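PDB 2J4D: cryptochrome DASH, chloroplastic/mitochondrial from Arabidopsis thaliana, which binds FAD and a methenyltetrahydrofolate antenna, repairs cyclobutane pyrimidine dimers in single-stranded DNA, binds DNA without sequence specificity and may act as a blue-light photoreceptor. Local coordinates for residues R154-N157 / Q158-R162; E124-L127 / P128-K132; H142-C146 / S147-D151; P290-F294 / G295-P299. All coordinates share one frame; numbering follows the deposited sequence.

Followed from the N terminus, the four contacts come in series, none nested in or crossing another, and each joins residues only a few positions apart. Contact 2 is a turn of helix 123-134, bent at a proline. Contact 3 closes the loop that leaves strand 138-142 and starts helix 147-161 at the folate, and contact 1 is the far end of that same helix. Contacts 1 and 2 pack directly together, G159 against P128, with centres 9 Å apart. Contact 4 follows much later, ending helix 289-293 beside FAD; its nearest atoms are about 6 Å from contact 3. Contacts 1 to 3 lie in the photolyase alpha/beta part, while contact 4 holds L292 of the FAD pocket.

Contact 1. Residues R154-N157 / Q158-R162; sequences RLVN and QGLKR
R154 and Q158, one helical turn apart, bring their long polar side chains together at an angle, the guanidinium and amide planes turned 77° from each other. R154 NH1 lies 3.2 Å from Q158 OE1, and Q158 NE2 reaches the edge of the guanidinium while also touching the methylene R154 CG. The arginine starts with CG swung opposite its backbone N (chi1 171°) and bends at chi3; this folds the guanidinium back over L155 CG, and its NH2 makes a salt bridge with D151. V156 and L160 instead run side by side in the same direction, with V156 CG1 4.1 Å from L160 CD1, as suits branched apolar residues on a buried helix face. R162 NH2 and L155 O share a water, which donates to the carbonyl and accepts from the guanidinium. G159 has no side chain, and P128 CG of helix 123-134 packs against its backbone carbon C. The backbone bond from G159 N to L155 O is 2.9 Å long. This end of helix 147-161 belongs to the beta-alpha-beta unit between strands 138-142 and 168-172; L155, V156 and L160 pack on helix 123-134, while N157 and L160 touch L169 of strand 168-172.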
# COMPACT_ATOMS: atom_id res chain seq x y z
N ARG A 154 1.13 18.46 11.70
CA ARG A 154 1.25 19.47 12.74
C ARG A 154 2.38 20.45 12.41
O ARG A 154 2.20 21.66 12.50
CB ARG A 154 1.56 18.80 14.09
CG ARG A 154 1.92 19.78 15.22
CD ARG A 154 2.33 19.04 16.49
NE ARG A 154 3.63 18.38 16.36
CZ ARG A 154 4.81 18.98 16.52
NH1 ARG A 154 4.86 20.27 16.82
NH2 ARG A 154 5.93 18.30 16.37
N LEU A 155 3.54 19.92 12.02
CA LEU A 155 4.67 20.79 11.71
C LEU A 155 4.40 21.69 10.51
O LEU A 155 4.81 22.86 10.49
CB LEU A 155 5.93 19.94 11.50
CG LEU A 155 6.37 19.28 12.82
CD1 LEU A 155 7.32 18.16 12.54
CD2 LEU A 155 7.01 20.32 13.75
N VAL A 156 3.69 21.16 9.52
CA VAL A 156 3.35 21.96 8.35
C VAL A 156 2.34 23.04 8.74
O VAL A 156 2.46 24.21 8.34
CB VAL A 156 2.75 21.08 7.22
CG1 VAL A 156 2.12 21.96 6.13
CG2 VAL A 156 3.84 20.22 6.60
N ASN A 157 1.35 22.66 9.52
CA ASN A 157 0.33 23.61 9.95
C ASN A 157 0.97 24.76 10.75
O ASN A 157 0.66 25.93 10.53
CB ASN A 157 -0.73 22.90 10.79
CG ASN A 157 -1.99 23.72 10.94
OD1 ASN A 157 -2.45 24.35 9.99
ND2 ASN A 157 -2.57 23.70 12.13
N GLN A 158 1.88 24.42 11.67
CA GLN A 158 2.54 25.44 12.48
C GLN A 158 3.51 26.28 11.63
O GLN A 158 3.74 27.46 11.92
CB GLN A 158 3.27 24.78 13.66
CG GLN A 158 2.30 24.11 14.63
CD GLN A 158 2.97 23.44 15.81
OE1 GLN A 158 4.18 23.24 15.84
NE2 GLN A 158 2.16 23.06 16.80
N GLY A 159 4.06 25.66 10.59
CA GLY A 159 4.98 26.38 9.72
C GLY A 159 4.23 27.44 8.94
O GLY A 159 4.74 28.56 8.74
N LEU A 160 3.03 27.11 8.50
CA LEU A 160 2.19 28.04 7.75
C LEU A 160 1.74 29.21 8.62
O LEU A 160 1.68 30.35 8.15
CB LEU A 160 0.97 27.32 7.17
CG LEU A 160 1.28 26.28 6.09
CD1 LEU A 160 0.04 25.45 5.80
CD2 LEU A 160 1.77 26.97 4.83
N LYS A 161 1.40 28.93 9.87
CA LYS A 161 0.96 29.98 10.79
C LYS A 161 2.11 30.92 11.06
O LYS A 161 1.93 32.13 11.17
CB LYS A 161 0.50 29.41 12.12
CG LYS A 161 -0.95 29.03 12.16
CD LYS A 161 -1.23 28.17 13.37
CE LYS A 161 -2.59 27.51 13.23
NZ LYS A 161 -2.75 26.41 14.21
N ARG A 162 3.29 30.35 11.20
CA ARG A 162 4.44 31.15 11.49
C ARG A 162 4.81 32.10 10.34
O ARG A 162 5.72 32.91 10.49
CB ARG A 162 5.57 30.20 11.86
CG ARG A 162 6.97 30.70 11.70
CD ARG A 162 7.90 29.80 12.49
NE ARG A 162 8.09 28.48 11.89
CZ ARG A 162 7.66 27.33 12.41
NH1 ARG A 162 7.00 27.31 13.56
NH2 ARG A 162 7.93 26.19 11.79
O HOH W 1 6.82 23.76 11.88

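Contact 2. Residues E124-L127 / P128-K132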
# COMPACT_ATOMS: atom_id res chain seq x y z
N GLU A 124 7.35 20.58 6.12
CA GLU A 124 7.15 21.72 7.02
C GLU A 124 8.11 22.86 6.72
O GLU A 124 7.93 23.97 7.23
CB GLU A 124 7.27 21.30 8.49
CG GLU A 124 8.62 20.77 8.90
CD GLU A 124 8.69 19.25 8.84
OE1 GLU A 124 8.08 18.65 7.93
OE2 GLU A 124 9.38 18.65 9.70
N GLU A 125 9.13 22.60 5.92
CA GLU A 125 10.08 23.66 5.56
C GLU A 125 9.79 24.12 4.13
O GLU A 125 9.77 25.33 3.85
CB GLU A 125 11.52 23.15 5.70
CG GLU A 125 11.95 23.05 7.17
CD GLU A 125 13.29 22.35 7.38
OE1 GLU A 125 13.98 22.03 6.39
OE2 GLU A 125 13.67 22.14 8.55
N ILE A 126 9.52 23.18 3.25
CA ILE A 126 9.24 23.50 1.85
C ILE A 126 7.90 24.20 1.61
O ILE A 126 7.83 25.22 0.92
CB ILE A 126 9.28 22.23 0.98
CG1 ILE A 126 10.70 21.67 0.94
CG2 ILE A 126 8.77 22.54 -0.43
CD1 ILE A 126 10.78 20.26 0.40
N LEU A 127 6.83 23.64 2.17
CA LEU A 127 5.50 24.19 1.96
C LEU A 127 5.26 25.62 2.45
O LEU A 127 4.71 26.43 1.71
CB LEU A 127 4.44 23.24 2.54
CG LEU A 127 4.48 21.83 1.93
CD1 LEU A 127 3.49 20.93 2.65
CD2 LEU A 127 4.16 21.89 0.44
N PRO A 128 5.66 25.95 3.69
CA PRO A 128 5.42 27.33 4.13
C PRO A 128 6.13 28.33 3.22
O PRO A 128 5.62 29.41 2.95
CB PRO A 128 5.97 27.35 5.55
CG PRO A 128 5.76 25.94 6.01
CD PRO A 128 6.20 25.14 4.78
N SER A 129 7.31 27.94 2.74
CA SER A 129 8.11 28.78 1.86
C SER A 129 7.40 29.02 0.53
O SER A 129 7.32 30.15 0.03
CB SER A 129 9.47 28.13 1.61
OG SER A 129 10.25 28.93 0.74
N LEU A 130 6.89 27.93 -0.06
CA LEU A 130 6.18 28.04 -1.33
C LEU A 130 4.91 28.84 -1.16
O LEU A 130 4.54 29.63 -2.03
CB LEU A 130 5.85 26.65 -1.89
CG LEU A 130 7.03 25.80 -2.38
CD1 LEU A 130 6.55 24.38 -2.69
CD2 LEU A 130 7.65 26.45 -3.62
N ALA A 131 4.22 28.64 -0.03
CA ALA A 131 2.97 29.36 0.21
C ALA A 131 3.22 30.86 0.23
O ALA A 131 2.47 31.63 -0.38
CB ALA A 131 2.36 28.91 1.53
N LYS A 132 4.28 31.28 0.92
CA LYS A 132 4.62 32.69 0.99
C LYS A 132 5.02 33.20 -0.39
O LYS A 132 4.53 34.22 -0.85
CB LYS A 132 5.78 32.91 1.96
CG LYS A 132 6.26 34.35 2.05
CD LYS A 132 7.46 34.48 2.98
CE LYS A 132 7.99 35.91 3.03
NZ LYS A 132 6.97 36.86 3.57
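P128 meets E124 one turn earlier in helix 123-134, making a proline kink in a helix of the alpha/beta domain. Because the proline nitrogen carries no hydrogen, the usual bond back to E124 O is missing; the ring fills that place instead, with P128 CG 3.2 Å from E124 O. On the side of the residue just before it, P128 CD sits beside L127 CB, held near it by the peptide link. E124 keeps its acid group busy on R77, with which it forms a salt bridge, and packs on V152 and L155 of helix 147-161. S129 follows on the exposed side, where a small polar residue fits well; its CB lies beside the carbonyl oxygens of E125 and I126. L130 then restores the helical pattern, its N bonding to I126 O in the carbonyl plane. Its side chain runs alongside that of I126, both pointing the same way. I126 CG2 stands opposite the backbone N and beside the carbonyl carbon, which brings it 3.7 Å from L130 CD1. These two apolar chains face the parallel sheet: I126 touches C73 and R119, and L130 touches I43, V71 and L117. A131, small and buried, touches both I43 of strand 41-46 and L160 of helix 147-161. Its N reaches L127 O at 2.9 Å with an N-H...O angle of 161°, while its CB is 3.4 Å from that same oxygen.

Contact 3. Residues H142-C146 / S147-D151; sequences HKETC and SEEVD. With MHF (5,10-methenyl-6,7,8-trihydrofolic acid), chain D.
E149 reaches from the first turn of helix 147-161 to the folate antenna, passing E144 of the preceding loop on the way. Its CB lies 3.5 Å from E144 CB, and its CG runs on past both CB and CG of that residue, so the two glutamates meet through their aliphatic parts while their chains slant across each other. A bend at chi2 (90°) then turns E149 CD toward the pterin, and the two carboxylate oxygens face its edge. E149 OE2 accepts a very short 2.5 Å hydrogen bond from NA2 of the folate, nearly straight at 172°, while E149 OE1 lies 2.7 Å from ring atom N3. A two-oxygen acid suits this amino-substituted edge. E144 is turned to another task, its OE1 forming a salt bridge with R333, which would probably ease the nearness of two like charges. The pterin carbonyl is met by the backbone: E148 N donates to folate O4 at 2.9 Å. The E148 carboxylate instead lies over one face of the pterin, its CD 3.3 Å from folate C4A, and OE1 forms a salt bridge with K89; C146 CB also touches O4. V150 N bonds to C146 O, a helical i to i+4 bond across the junction of loop and helix. On the other flank, V150 CG1 rests against K143 NZ, whose amine binds E144 O and the acid of E153. With N341, H345 and E417, which also bond the folate, this strand-to-helix junction contributes part of the antenna-binding site.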
# COMPACT_ATOMS: atom_id res chain seq x y z
N HIS A 142 -4.37 15.07 1.76
CA HIS A 142 -5.20 14.04 2.35
C HIS A 142 -4.77 13.83 3.78
O HIS A 142 -3.58 13.92 4.10
CB HIS A 142 -5.07 12.74 1.56
CG HIS A 142 -5.93 12.70 0.35
ND1 HIS A 142 -7.31 12.66 0.42
CD2 HIS A 142 -5.63 12.70 -0.97
CE1 HIS A 142 -7.81 12.65 -0.80
NE2 HIS A 142 -6.81 12.67 -1.66
N LYS A 143 -5.74 13.55 4.64
CA LYS A 143 -5.49 13.31 6.05
C LYS A 143 -4.89 11.93 6.25
O LYS A 143 -5.33 10.96 5.63
CB LYS A 143 -6.82 13.38 6.82
CG LYS A 143 -6.70 13.20 8.33
CD LYS A 143 -6.25 14.50 9.00
CE LYS A 143 -6.04 14.33 10.50
NZ LYS A 143 -4.84 13.49 10.78
N GLU A 144 -3.86 11.84 7.08
CA GLU A 144 -3.27 10.54 7.37
C GLU A 144 -3.65 10.16 8.80
O GLU A 144 -4.24 10.97 9.52
CB GLU A 144 -1.75 10.57 7.18
CG GLU A 144 -1.35 10.55 5.71
CD GLU A 144 -1.59 9.19 5.05
OE1 GLU A 144 -2.22 8.32 5.67
OE2 GLU A 144 -1.15 9.00 3.89
N THR A 145 -3.31 8.95 9.23
CA THR A 145 -3.72 8.52 10.56
C THR A 145 -2.67 8.21 11.62
O THR A 145 -2.93 8.40 12.81
CB THR A 145 -4.63 7.27 10.46
OG1 THR A 145 -3.91 6.21 9.83
CG2 THR A 145 -5.88 7.57 9.66
N CYS A 146 -1.49 7.73 11.23
CA CYS A 146 -0.49 7.37 12.22
C CYS A 146 0.43 8.48 12.70
O CYS A 146 0.62 9.50 12.03
CB CYS A 146 0.34 6.19 11.71
SG CYS A 146 -0.70 4.73 11.38
N SER A 147 0.99 8.26 13.89
CA SER A 147 1.90 9.19 14.57
C SER A 147 2.84 10.03 13.71
O SER A 147 2.82 11.27 13.77
CB SER A 147 2.73 8.42 15.60
OG SER A 147 3.81 9.21 16.09
N GLU A 148 3.69 9.36 12.93
CA GLU A 148 4.66 10.07 12.11
C GLU A 148 4.04 11.03 11.10
O GLU A 148 4.46 12.18 10.99
CB GLU A 148 5.56 9.05 11.38
CG GLU A 148 6.54 8.36 12.32
CD GLU A 148 7.30 7.22 11.66
OE1 GLU A 148 7.15 7.01 10.44
OE2 GLU A 148 8.05 6.54 12.38
N GLU A 149 3.02 10.55 10.39
CA GLU A 149 2.36 11.37 9.39
C GLU A 149 1.57 12.53 10.00
O GLU A 149 1.55 13.63 9.45
CB GLU A 149 1.44 10.51 8.52
CG GLU A 149 2.19 9.57 7.58
CD GLU A 149 2.50 8.21 8.19
OE1 GLU A 149 2.57 8.08 9.43
OE2 GLU A 149 2.67 7.24 7.42
N VAL A 150 0.92 12.31 11.14
CA VAL A 150 0.16 13.39 11.76
C VAL A 150 1.10 14.41 12.39
O VAL A 150 0.75 15.58 12.53
CB VAL A 150 -0.85 12.85 12.80
CG1 VAL A 150 -1.90 11.98 12.07
CG2 VAL A 150 -0.14 12.05 13.87
N ASP A 151 2.30 13.98 12.74
CA ASP A 151 3.25 14.92 13.31
C ASP A 151 3.70 15.87 12.20
O ASP A 151 3.85 17.07 12.41
CB ASP A 151 4.46 14.18 13.89
CG ASP A 151 5.34 15.09 14.72
OD1 ASP A 151 4.81 15.78 15.63
OD2 ASP A 151 6.57 15.12 14.48
N1 MHF D . 5.24 3.98 9.62
C2 MHF D . 4.40 5.02 9.29
NA2 MHF D . 4.05 5.20 7.99
N3 MHF D . 3.93 5.86 10.23
C4 MHF D . 4.28 5.72 11.55
O4 MHF D . 3.84 6.51 12.40
C4A MHF D . 5.16 4.67 11.92
N5 MHF D . 5.62 4.46 13.25
C6 MHF D . 6.80 3.57 13.55
C7 MHF D . 6.60 2.28 12.72
N8 MHF D . 6.48 2.72 11.29
C8A MHF D . 5.63 3.78 10.93
C9 MHF D . 6.83 3.39 15.09
N10 MHF D . 5.57 4.06 15.52
C11 MHF D . 5.30 5.10 14.52
C12 MHF D . 5.55 5.63 19.52
C13 MHF D . 5.93 4.28 19.25
C14 MHF D . 5.95 3.79 17.94
C15 MHF D . 5.61 4.63 16.85
C16 MHF D . 5.25 6.01 17.12
C17 MHF D . 5.22 6.50 18.44
C MHF D . 5.48 6.09 20.93
O MHF D . 5.75 5.30 21.83
N MHF D . 5.11 7.35 21.24
CA MHF D . 5.02 7.77 22.64
CB MHF D . 5.28 9.27 22.77
CG MHF D . 6.63 9.71 22.28
CD MHF D . 7.76 9.01 23.00
OE1 MHF D . 7.96 9.29 24.20
OE2 MHF D . 8.43 8.16 22.37
CT MHF D . 3.64 7.43 23.20
O1 MHF D . 2.72 7.15 22.40
O2 MHF D . 3.47 7.46 24.44

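Contact 4. Residues P290-F294 / G295-P299; sequences PWLAF and GCISP
W291, in the last turn of helix 289-293, turns the edge of its indole to C296, whose CB lies near the ring plane, 3.7 Å from W291 CD1. The cysteine sulfur stands at the same edge, 5.2 Å from the centre of the five-membered ring, in a sulfur-aromatic contact. W291 O accepts a short 2.7 Å bond from C296 N and a weak one from I297 N, while W291 CB packs on I297 CG1. L292 comes next and crosses the isoleucine at a slant: its CD2 meets I297 CG1 at 3.9 Å and P299 CD beyond. The isoleucine can present CG1 to both residues because chi1 (58°) sets that branch between its own N and carbonyl carbon. L292 O receives G295 N from above its carbonyl plane, and a water links it with I297 O. L292 also touches FAD, where an apolar leucine can pack on the cofactor. F294 follows, its CB 3.9 Å from C296 SG and its ring packed against F97 of helix 92-111. G295 then takes a positive phi of 72°, a conformation that favours glycine. S298, bonded to D54, stands at the N-cap of helix 299-312. Positive-phi glycine with two bonds back into the last turn makes a Schellman motif, ending a helix that lines the flavin pocket.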
# COMPACT_ATOMS: atom_id res chain seq x y z
N PRO A 290 0.12 -2.65 -4.04
CA PRO A 290 1.12 -1.58 -4.12
C PRO A 290 0.54 -0.25 -4.61
O PRO A 290 0.91 0.81 -4.12
CB PRO A 290 2.18 -2.14 -5.07
CG PRO A 290 2.02 -3.64 -4.94
CD PRO A 290 0.51 -3.78 -4.90
N TRP A 291 -0.36 -0.32 -5.59
CA TRP A 291 -0.97 0.91 -6.12
C TRP A 291 -1.93 1.53 -5.11
O TRP A 291 -2.08 2.75 -5.05
CB TRP A 291 -1.68 0.62 -7.44
CG TRP A 291 -0.70 0.30 -8.53
CD1 TRP A 291 0.10 1.18 -9.21
CD2 TRP A 291 -0.40 -1.00 -9.04
NE1 TRP A 291 0.88 0.50 -10.13
CE2 TRP A 291 0.59 -0.83 -10.04
CE3 TRP A 291 -0.87 -2.29 -8.75
CZ2 TRP A 291 1.12 -1.92 -10.75
CZ3 TRP A 291 -0.34 -3.36 -9.46
CH2 TRP A 291 0.64 -3.17 -10.45
N LEU A 292 -2.57 0.69 -4.31
CA LEU A 292 -3.47 1.21 -3.29
C LEU A 292 -2.66 1.90 -2.20
O LEU A 292 -3.03 2.97 -1.71
CB LEU A 292 -4.32 0.08 -2.68
CG LEU A 292 -5.51 -0.35 -3.55
CD1 LEU A 292 -6.07 -1.67 -3.06
CD2 LEU A 292 -6.57 0.76 -3.52
N ALA A 293 -1.53 1.29 -1.82
CA ALA A 293 -0.68 1.85 -0.77
C ALA A 293 -0.17 3.25 -1.12
O ALA A 293 -0.13 4.15 -0.28
CB ALA A 293 0.50 0.92 -0.49
N PHE A 294 0.22 3.44 -2.37
CA PHE A 294 0.70 4.74 -2.81
C PHE A 294 -0.42 5.67 -3.26
O PHE A 294 -0.18 6.83 -3.61
CB PHE A 294 1.71 4.56 -3.94
CG PHE A 294 3.10 4.30 -3.45
CD1 PHE A 294 3.93 5.36 -3.10
CD2 PHE A 294 3.57 3.00 -3.31
CE1 PHE A 294 5.21 5.13 -2.61
CE2 PHE A 294 4.85 2.75 -2.82
CZ PHE A 294 5.67 3.82 -2.46
N GLY A 295 -1.65 5.16 -3.25
CA GLY A 295 -2.78 5.97 -3.68
C GLY A 295 -2.82 6.19 -5.18
O GLY A 295 -3.40 7.18 -5.64
N CYS A 296 -2.18 5.30 -5.95
CA CYS A 296 -2.17 5.38 -7.42
C CYS A 296 -3.56 5.04 -7.94
O CYS A 296 -3.94 5.47 -9.04
CB CYS A 296 -1.16 4.41 -8.02
SG CYS A 296 0.55 4.87 -7.69
N ILE A 297 -4.30 4.24 -7.18
CA ILE A 297 -5.68 3.90 -7.50
C ILE A 297 -6.44 3.96 -6.18
O ILE A 297 -5.84 3.90 -5.10
CB ILE A 297 -5.86 2.47 -8.12
CG1 ILE A 297 -5.30 1.41 -7.16
CG2 ILE A 297 -5.21 2.42 -9.51
CD1 ILE A 297 -5.50 -0.02 -7.65
N SER A 298 -7.75 4.09 -6.25
CA SER A 298 -8.55 4.19 -5.04
C SER A 298 -9.66 3.15 -5.02
O SER A 298 -10.12 2.69 -6.06
CB SER A 298 -9.16 5.58 -4.95
OG SER A 298 -10.16 5.74 -5.94
N PRO A 299 -10.11 2.77 -3.82
CA PRO A 299 -11.17 1.78 -3.66
C PRO A 299 -12.52 2.19 -4.23
O PRO A 299 -13.30 1.33 -4.63
CB PRO A 299 -11.19 1.52 -2.15
CG PRO A 299 -10.65 2.78 -1.56
CD PRO A 299 -9.55 3.16 -2.51
O HOH W 2 -5.85 4.44 -2.36